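Local coordinates for N-acetylmuramoyl-L-alanine amidase (PDB 4RN7), which probably cleaves, as a zinc-dependent N-acetylmuramoyl-L-alanine amidase, the bond joining N-acetylmuramic acid to the L-alanine of the stem peptide in bacterial peptidoglycan, at residues R26-L31 with I81-E86. Numbering follows the deposited sequence.
Sequences RYEKDL and IHLNAE. With ZN (zinc ion), chain B.
E28 and H82 meet through a shared zinc ion: OE2 of E28 lies 2.1 Å from the zinc, and ND1 of H82 also lies 2.1 Å from it. H12 supplies the third protein ligand, completing the His-Glu-His site characteristic of the Amidase_3 domain, the part of the longer protein present here. The other carboxylate oxygen of E28, OE1, stays 3.2 Å from the zinc, so the glutamate is a monodentate ligand through OE2; OE1 instead accepts a hydrogen bond from the backbone N of T19. The E28 side chain is stretched out, with CG anti to the backbone N (chi1 170°), which carries the carboxylate from the first turn of its helix across to the strand.

One hydrogen bond joins the segments directly. Backbone N of L83 donates to OE2 of E28 at 3.1 Å, nearly straight at 171° but well above the carboxylate plane. With T19 holding OE1, both carboxylate oxygens are held and rotation is restricted.

Apolar packing flanks the site. CG of E28 passes CB of L83 at 4.0 Å, the two side chains running in opposite directions, while CD1 of L83 meets CB of L31 at 3.8 Å, these leucines crossing at about a right angle.

The contact sets the N-terminal end of helix 28-44 against the C-terminal end of central strand 77-84; I161 of helix 155-161 packs on both leucines, and strand 144-151 borders H82.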
loop_
_atom_site.group_PDB
_atom_site.type_symbol
_atom_site.label_atom_id
_atom_site.label_comp_id
_atom_site.label_asym_id
_atom_site.label_seq_id
_atom_site.Cartn_x
_atom_site.Cartn_y
_atom_site.Cartn_z
ATOM N N ARG A 26 14.370 -11.942 5.515
ATOM C CA ARG A 26 13.841 -11.205 4.388
ATOM C C ARG A 26 13.444 -9.859 4.947
ATOM O O ARG A 26 13.087 -9.767 6.128
ATOM C CB ARG A 26 12.611 -11.903 3.820
ATOM C CG ARG A 26 12.909 -13.233 3.157
ATOM C CD ARG A 26 11.709 -13.715 2.360
ATOM N NE ARG A 26 12.040 -14.868 1.530
ATOM C CZ ARG A 26 11.890 -16.129 1.917
ATOM N NH1 ARG A 26 11.408 -16.401 3.121
ATOM N NH2 ARG A 26 12.218 -17.122 1.103
ATOM N N TYR A 27 13.516 -8.826 4.110
ATOM C CA TYR A 27 13.216 -7.465 4.539
ATOM C C TYR A 27 11.926 -6.959 3.945
ATOM O O TYR A 27 11.694 -7.103 2.745
ATOM C CB TYR A 27 14.316 -6.510 4.081
ATOM C CG TYR A 27 15.684 -6.901 4.549
ATOM C CD1 TYR A 27 15.901 -7.296 5.860
ATOM C CD2 TYR A 27 16.763 -6.883 3.676
ATOM C CE1 TYR A 27 17.161 -7.662 6.292
ATOM C CE2 TYR A 27 18.026 -7.241 4.099
ATOM C CZ TYR A 27 18.217 -7.634 5.406
ATOM O OH TYR A 27 19.474 -7.992 5.835
ATOM N N GLU A 28 11.116 -6.311 4.776
ATOM C CA GLU A 28 9.906 -5.641 4.314
ATOM C C GLU A 28 10.149 -4.736 3.103
ATOM O O GLU A 28 9.350 -4.734 2.169
ATOM C CB GLU A 28 9.284 -4.830 5.461
ATOM C CG GLU A 28 8.150 -3.910 5.020
ATOM C CD GLU A 28 7.634 -3.035 6.147
ATOM O OE1 GLU A 28 8.091 -3.211 7.304
ATOM O OE2 GLU A 28 6.773 -2.168 5.881
ATOM N N LYS A 29 11.248 -3.980 3.106
ATOM C CA LYS A 29 11.516 -3.059 2.002
ATOM C C LYS A 29 11.467 -3.764 0.649
ATOM O O LYS A 29 10.976 -3.195 -0.331
ATOM C CB LYS A 29 12.864 -2.333 2.169
ATOM C CG LYS A 29 14.094 -3.252 2.165
ATOM C CD LYS A 29 15.383 -2.434 1.929
ATOM C CE LYS A 29 16.598 -3.347 1.786
ATOM N NZ LYS A 29 17.878 -2.597 1.549
ATOM N N ASP A 30 11.962 -5.000 0.597
ATOM C CA ASP A 30 12.082 -5.701 -0.675
ATOM C C ASP A 30 10.732 -6.254 -1.107
ATOM O O ASP A 30 10.372 -6.222 -2.288
ATOM C CB ASP A 30 13.087 -6.845 -0.565
ATOM C CG ASP A 30 14.507 -6.362 -0.398
ATOM O OD1 ASP A 30 14.876 -5.333 -1.013
ATOM O OD2 ASP A 30 15.256 -7.017 0.352
ATOM N N LEU A 31 9.978 -6.766 -0.142
ATOM C CA LEU A 31 8.667 -7.317 -0.431
ATOM C C LEU A 31 7.679 -6.209 -0.798
ATOM O O LEU A 31 6.837 -6.373 -1.689
ATOM C CB LEU A 31 8.180 -8.126 0.769
ATOM C CG LEU A 31 9.128 -9.285 1.080
ATOM C CD1 LEU A 31 8.877 -9.898 2.465
ATOM C CD2 LEU A 31 8.992 -10.344 -0.004
ATOM N N ILE A 81 2.452 1.057 0.312
ATOM C CA ILE A 81 2.445 -0.398 0.492
ATOM C C ILE A 81 3.444 -0.776 1.581
ATOM O O ILE A 81 4.640 -0.525 1.430
ATOM C CB ILE A 81 2.849 -1.095 -0.818
ATOM C CG1 ILE A 81 1.811 -0.801 -1.916
ATOM C CG2 ILE A 81 2.994 -2.599 -0.601
ATOM C CD1 ILE A 81 0.408 -1.349 -1.600
ATOM N N HIS A 82 2.959 -1.365 2.673
ATOM C CA HIS A 82 3.815 -1.754 3.793
ATOM C C HIS A 82 3.432 -3.166 4.236
ATOM O O HIS A 82 2.457 -3.713 3.741
ATOM C CB HIS A 82 3.605 -0.817 4.976
ATOM C CG HIS A 82 4.375 0.462 4.888
ATOM N ND1 HIS A 82 5.432 0.739 5.725
ATOM C CD2 HIS A 82 4.239 1.543 4.078
ATOM C CE1 HIS A 82 5.919 1.935 5.439
ATOM N NE2 HIS A 82 5.212 2.449 4.448
ATOM N N LEU A 83 4.218 -3.753 5.139
ATOM C CA LEU A 83 3.828 -5.008 5.797
ATOM C C LEU A 83 3.757 -4.721 7.284
ATOM O O LEU A 83 4.514 -3.905 7.818
ATOM C CB LEU A 83 4.834 -6.129 5.544
ATOM C CG LEU A 83 5.145 -6.454 4.079
ATOM C CD1 LEU A 83 6.235 -7.524 3.981
ATOM C CD2 LEU A 83 3.875 -6.914 3.375
ATOM N N ASN A 84 2.846 -5.391 7.965
ATOM C CA ASN A 84 2.668 -5.129 9.366
ATOM C C ASN A 84 3.699 -5.888 10.201
ATOM O O ASN A 84 4.375 -6.814 9.715
ATOM C CB ASN A 84 1.241 -5.515 9.778
ATOM C CG ASN A 84 0.632 -4.526 10.754
ATOM O OD1 ASN A 84 1.329 -3.981 11.609
ATOM N ND2 ASN A 84 -0.672 -4.289 10.633
ATOM N N ALA A 85 3.819 -5.495 11.462
ATOM C CA ALA A 85 4.714 -6.177 12.382
ATOM C C ALA A 85 4.162 -6.078 13.791
ATOM O O ALA A 85 3.648 -5.027 14.185
ATOM C CB ALA A 85 6.107 -5.560 12.329
ATOM N N GLU A 86 4.260 -7.175 14.534
ATOM C CA GLU A 86 4.031 -7.164 15.973
ATOM C C GLU A 86 5.363 -6.908 16.666
ATOM O O GLU A 86 6.340 -7.604 16.387
ATOM C CB GLU A 86 3.527 -8.528 16.426
ATOM C CG GLU A 86 2.031 -8.720 16.433
ATOM C CD GLU A 86 1.653 -10.083 16.982
ATOM O OE1 GLU A 86 1.923 -11.094 16.298
ATOM O OE2 GLU A 86 1.106 -10.158 18.102
HETATM ZN ZN ZN B . 6.461 -0.445 7.093
#